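Local coordinates for aminotransferase, class V family protein (Trichomonas vaginalis, PDB 5F8V) that probably catalyses, with pyridoxal 5'-phosphate as cofactor, the reversible transamination between O-phospho-L-serine and 2-oxoglutarate in the second step of serine biosynthesis, at residues M49-Q52 against K53-T56; Y252-N255 against H256-W260. All blocks are in the same frame, centred on the assembly; numbering follows the deposited sequence.

Interaction 1 of 2, residues M49-Q52 against K53-T56; sequences MEEQ and KEAT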
loop_
_atom_site.group_PDB
_atom_site.type_symbol
_atom_site.label_atom_id
_atom_site.label_comp_id
_atom_site.label_asym_id
_atom_site.label_seq_id
_atom_site.Cartn_x
_atom_site.Cartn_y
_atom_site.Cartn_z
ATOM N N MET A 49 -13.132 -11.601 -4.794
ATOM C CA MET A 49 -13.923 -10.758 -5.689
ATOM C C MET A 49 -15.298 -10.365 -5.128
ATOM O O MET A 49 -15.782 -9.279 -5.413
ATOM C CB MET A 49 -14.038 -11.404 -7.073
ATOM C CG MET A 49 -12.734 -11.303 -7.857
ATOM S SD MET A 49 -12.737 -12.256 -9.383
ATOM C CE MET A 49 -13.844 -11.306 -10.422
ATOM N N GLU A 50 -15.913 -11.236 -4.330
ATOM C CA GLU A 50 -17.141 -10.893 -3.597
ATOM C C GLU A 50 -16.898 -9.858 -2.492
ATOM O O GLU A 50 -17.670 -8.908 -2.354
ATOM C CB GLU A 50 -17.773 -12.143 -2.980
ATOM C CG GLU A 50 -18.454 -13.060 -3.977
ATOM C CD GLU A 50 -19.150 -14.237 -3.306
ATOM O OE1 GLU A 50 -18.510 -14.932 -2.482
ATOM O OE2 GLU A 50 -20.341 -14.474 -3.603
ATOM N N GLU A 51 -15.837 -10.055 -1.704
ATOM C CA GLU A 51 -15.512 -9.141 -0.600
ATOM C C GLU A 51 -15.272 -7.721 -1.100
ATOM O O GLU A 51 -15.784 -6.763 -0.529
ATOM C CB GLU A 51 -14.280 -9.634 0.172
ATOM C CG GLU A 51 -13.810 -8.737 1.328
ATOM C CD GLU A 51 -14.782 -8.649 2.499
ATOM O OE1 GLU A 51 -15.759 -9.419 2.570
ATOM O OE2 GLU A 51 -14.554 -7.806 3.383
ATOM N N GLN A 52 -14.490 -7.595 -2.163
ATOM C CA GLN A 52 -14.142 -6.275 -2.684
ATOM C C GLN A 52 -15.328 -5.598 -3.338
ATOM O O GLN A 52 -15.509 -4.397 -3.190
ATOM C CB GLN A 52 -12.985 -6.354 -3.665
ATOM C CG GLN A 52 -12.506 -4.974 -4.095
ATOM C CD GLN A 52 -11.176 -5.009 -4.805
ATOM O OE1 GLN A 52 -10.250 -5.687 -4.370
ATOM N NE2 GLN A 52 -11.059 -4.242 -5.884
ATOM N N LYS A 53 -16.115 -6.379 -4.073
ATOM C CA LYS A 53 -17.385 -5.913 -4.630
ATOM C C LYS A 53 -18.269 -5.377 -3.508
ATOM O O LYS A 53 -18.732 -4.245 -3.572
ATOM C CB LYS A 53 -18.090 -7.059 -5.371
ATOM C CG LYS A 53 -19.358 -6.690 -6.121
ATOM C CD LYS A 53 -19.956 -7.943 -6.770
ATOM C CE LYS A 53 -21.450 -7.816 -7.029
ATOM N NZ LYS A 53 -22.104 -9.147 -7.193
ATOM N N GLU A 54 -18.459 -6.194 -2.475
ATOM C CA GLU A 54 -19.259 -5.821 -1.309
ATOM C C GLU A 54 -18.726 -4.546 -0.631
ATOM O O GLU A 54 -19.497 -3.627 -0.340
ATOM C CB GLU A 54 -19.306 -6.982 -0.309
ATOM C CG GLU A 54 -20.186 -6.740 0.907
ATOM C CD GLU A 54 -20.052 -7.843 1.935
ATOM O OE1 GLU A 54 -19.600 -7.558 3.068
ATOM O OE2 GLU A 54 -20.386 -8.994 1.610
ATOM N N ALA A 55 -17.414 -4.490 -0.402
ATOM C CA ALA A 55 -16.782 -3.311 0.218
ATOM C C ALA A 55 -17.043 -2.028 -0.578
ATOM O O ALA A 55 -17.323 -0.967 0.001
ATOM C CB ALA A 55 -15.291 -3.539 0.385
ATOM N N THR A 56 -16.979 -2.132 -1.904
ATOM C CA THR A 56 -17.224 -0.995 -2.789
ATOM C C THR A 56 -18.677 -0.511 -2.692
ATOM O O THR A 56 -18.946 0.694 -2.532
ATOM C CB THR A 56 -16.880 -1.354 -4.256
ATOM O OG1 THR A 56 -15.532 -1.855 -4.329
ATOM C CG2 THR A 56 -17.019 -0.140 -5.165
HETATM O O HOH W 1 -17.979 -9.344 4.220
HETATM O O HOH W 2 -13.209 -2.425 -6.347
#
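T56 grips the carbonyl of Q52 twice. Its amide N lies 3.0 Å from Q52 O and its hydroxyl OG1 2.8 Å from the same oxygen, and the two donors arrive from opposite faces of the carbonyl plane. The hydroxyl can fold back because OG1 stands beside the backbone N (chi1 -54°). A water ties OG1 to the amide of Q52, accepting from NE2 at 2.9 Å, while Q52 OE1 takes a hydrogen bond from W48 NE1; both ends of the amide are engaged, which should hold its rotation. On another side of the helix, E51 and E54 bring like charges together, with OE1 of E51 4.3 Å from OE1 of E54. A water donates to both, 2.8 Å from E51 OE1 and 2.7 Å from E54 OE1, which should ease the repulsion. Further relief probably comes from R58, which forms a salt bridge with E54, and from N255, which reaches both carboxylates. A55 packs against I251 and N255 on the buried side, and E50 pairs with R32. The i to i+4 backbone bonds are those of a mid-helix segment of 46-63, packed against helix 248-263; a threonine hydroxyl bonding back four residues is familiar within helices.

Interaction 2 of 2, residues Y252-N255 against H256-W260; sequences YFAN and HIFKW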
loop_
_atom_site.group_PDB
_atom_site.type_symbol
_atom_site.label_atom_id
_atom_site.label_comp_id
_atom_site.label_asym_id
_atom_site.label_seq_id
_atom_site.Cartn_x
_atom_site.Cartn_y
_atom_site.Cartn_z
ATOM N N TYR A 252 -10.586 -5.499 3.137
ATOM C CA TYR A 252 -11.341 -6.336 4.085
ATOM C C TYR A 252 -11.560 -5.622 5.425
ATOM O O TYR A 252 -12.668 -5.624 5.961
ATOM C CB TYR A 252 -10.611 -7.685 4.297
ATOM C CG TYR A 252 -10.796 -8.349 5.649
ATOM C CD1 TYR A 252 -11.843 -9.235 5.877
ATOM C CD2 TYR A 252 -9.902 -8.109 6.695
ATOM C CE1 TYR A 252 -12.002 -9.851 7.104
ATOM C CE2 TYR A 252 -10.062 -8.711 7.933
ATOM C CZ TYR A 252 -11.112 -9.581 8.134
ATOM O OH TYR A 252 -11.261 -10.181 9.362
ATOM N N PHE A 253 -10.500 -5.032 5.968
ATOM C CA PHE A 253 -10.594 -4.367 7.262
ATOM C C PHE A 253 -11.381 -3.060 7.175
ATOM O O PHE A 253 -12.164 -2.746 8.065
ATOM C CB PHE A 253 -9.221 -4.143 7.895
ATOM C CG PHE A 253 -9.293 -3.911 9.376
ATOM C CD1 PHE A 253 -9.224 -2.626 9.903
ATOM C CD2 PHE A 253 -9.491 -4.976 10.240
ATOM C CE1 PHE A 253 -9.306 -2.419 11.271
ATOM C CE2 PHE A 253 -9.588 -4.774 11.606
ATOM C CZ PHE A 253 -9.496 -3.494 12.121
ATOM N N ALA A 254 -11.187 -2.317 6.094
ATOM C CA ALA A 254 -12.012 -1.156 5.809
ATOM C C ALA A 254 -13.493 -1.514 5.806
ATOM O O ALA A 254 -14.301 -0.816 6.416
ATOM C CB ALA A 254 -11.615 -0.541 4.476
ATOM N N ASN A 255 -13.826 -2.625 5.147
ATOM C CA ASN A 255 -15.203 -3.113 5.060
ATOM C C ASN A 255 -15.804 -3.424 6.429
ATOM O O ASN A 255 -16.982 -3.149 6.673
ATOM C CB ASN A 255 -15.285 -4.343 4.141
ATOM C CG ASN A 255 -16.711 -4.710 3.756
ATOM O OD1 ASN A 255 -17.615 -3.875 3.764
ATOM N ND2 ASN A 255 -16.911 -5.967 3.392
ATOM N N HIS A 256 -14.994 -3.986 7.321
ATOM C CA HIS A 256 -15.432 -4.222 8.696
ATOM C C HIS A 256 -15.824 -2.916 9.392
ATOM O O HIS A 256 -16.850 -2.860 10.063
ATOM C CB HIS A 256 -14.372 -4.975 9.509
ATOM C CG HIS A 256 -14.532 -6.460 9.476
ATOM N ND1 HIS A 256 -15.663 -7.092 9.945
ATOM C CD2 HIS A 256 -13.696 -7.442 9.061
ATOM C CE1 HIS A 256 -15.525 -8.399 9.802
ATOM N NE2 HIS A 256 -14.338 -8.638 9.273
ATOM N N ILE A 257 -15.017 -1.876 9.206
ATOM C CA ILE A 257 -15.327 -0.550 9.725
ATOM C C ILE A 257 -16.571 0.044 9.053
ATOM O O ILE A 257 -17.389 0.643 9.739
ATOM C CB ILE A 257 -14.128 0.432 9.626
ATOM C CG1 ILE A 257 -12.979 -0.043 10.525
ATOM C CG2 ILE A 257 -14.553 1.843 10.051
ATOM C CD1 ILE A 257 -11.648 0.612 10.227
ATOM N N PHE A 258 -16.737 -0.134 7.744
ATOM C CA PHE A 258 -17.953 0.357 7.064
ATOM C C PHE A 258 -19.217 -0.241 7.707
ATOM O O PHE A 258 -20.173 0.477 8.008
ATOM C CB PHE A 258 -17.938 0.059 5.555
ATOM C CG PHE A 258 -16.785 0.684 4.790
ATOM C CD1 PHE A 258 -16.070 1.789 5.271
ATOM C CD2 PHE A 258 -16.429 0.167 3.551
ATOM C CE1 PHE A 258 -15.015 2.328 4.537
ATOM C CE2 PHE A 258 -15.381 0.707 2.820
ATOM C CZ PHE A 258 -14.670 1.784 3.316
ATOM N N LYS A 259 -19.189 -1.546 7.948
ATOM C CA LYS A 259 -20.289 -2.231 8.632
ATOM C C LYS A 259 -20.496 -1.621 10.019
ATOM O O LYS A 259 -21.613 -1.300 10.403
ATOM C CB LYS A 259 -20.004 -3.728 8.786
ATOM C CG LYS A 259 -19.886 -4.521 7.494
ATOM C CD LYS A 259 -19.235 -5.874 7.765
ATOM C CE LYS A 259 -19.025 -6.668 6.495
ATOM N NZ LYS A 259 -18.158 -7.861 6.711
ATOM N N TRP A 260 -19.411 -1.453 10.765
ATOM C CA TRP A 260 -19.507 -0.846 12.092
ATOM C C TRP A 260 -20.160 0.543 12.059
ATOM O O TRP A 260 -20.978 0.842 12.916
ATOM C CB TRP A 260 -18.143 -0.805 12.782
ATOM C CG TRP A 260 -18.149 -0.088 14.081
ATOM C CD1 TRP A 260 -18.448 -0.603 15.314
ATOM C CD2 TRP A 260 -17.823 1.280 14.288
ATOM N NE1 TRP A 260 -18.329 0.371 16.274
ATOM C CE2 TRP A 260 -17.943 1.537 15.669
ATOM C CE3 TRP A 260 -17.443 2.322 13.437
ATOM C CZ2 TRP A 260 -17.705 2.794 16.217
ATOM C CZ3 TRP A 260 -17.199 3.585 13.991
ATOM C CH2 TRP A 260 -17.330 3.802 15.363
HETATM O O HOH W 3 -15.045 -7.603 5.894
#
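H256 points the edge of its imidazole at one face of the Y252 ring, an offset edge-to-face pair with planes at 89° and centroids 4.8 Å apart. The touching edge is CD2 and NE2: CD2 lies 3.5 Å from Y252 CZ, and NE2 comes 3.4 Å from Y252 CE1. E27 OE1 is hydrogen-bonded to both Y252 OH and H256 NE2, so one carboxylate holds the two rings at their polar ends, and W31 makes an edge-to-face contact with Y252. On another side of the helix the F258 ring lies across the preceding turn, with A254 O 3.3 Å above its plane and toward the rim; CG beside the backbone N (chi1 -60°) brings it there, and its CZ reaches A254 CB at 4.0 Å. K259 runs extended past N255, its CE 3.8 Å from N255 ND2, and a water links K259 NZ to Y252 O. The N255 amide is turned to helix 46-63, where OD1 accepts from R58 NE and ND2 faces carboxylates. The contact combines ring packing with buried polar ends, Y252 OH, H256 NE2 and the N255 amide, that all have hydrogen-bond partners; E27 should favour a proton on NE2, holding the imidazole in this orientation.

How the interactions relate
Interaction 1 comes first along the chain, on helix 46-63, and interaction 2 follows about two hundred residues later on helix 248-263; their centres are about 11 Å apart, on the same side of the chain's centre. The two helices meet directly. N255 ND2 probably donates hydrogen bonds to E51 OE2 at 3.0 Å and to E54 OE1 at 3.1 Å, and K259 CE packs on E54. Helix 46-63 leads into strand 69-75, an outermost strand of the mixed seven-stranded sheet, with T56 touching I71 and F73, whereas helix 248-263 also packs on helix 18-26. Early and late parts of this class-V aminotransferase chain are thereby joined through a partly buried polar cluster.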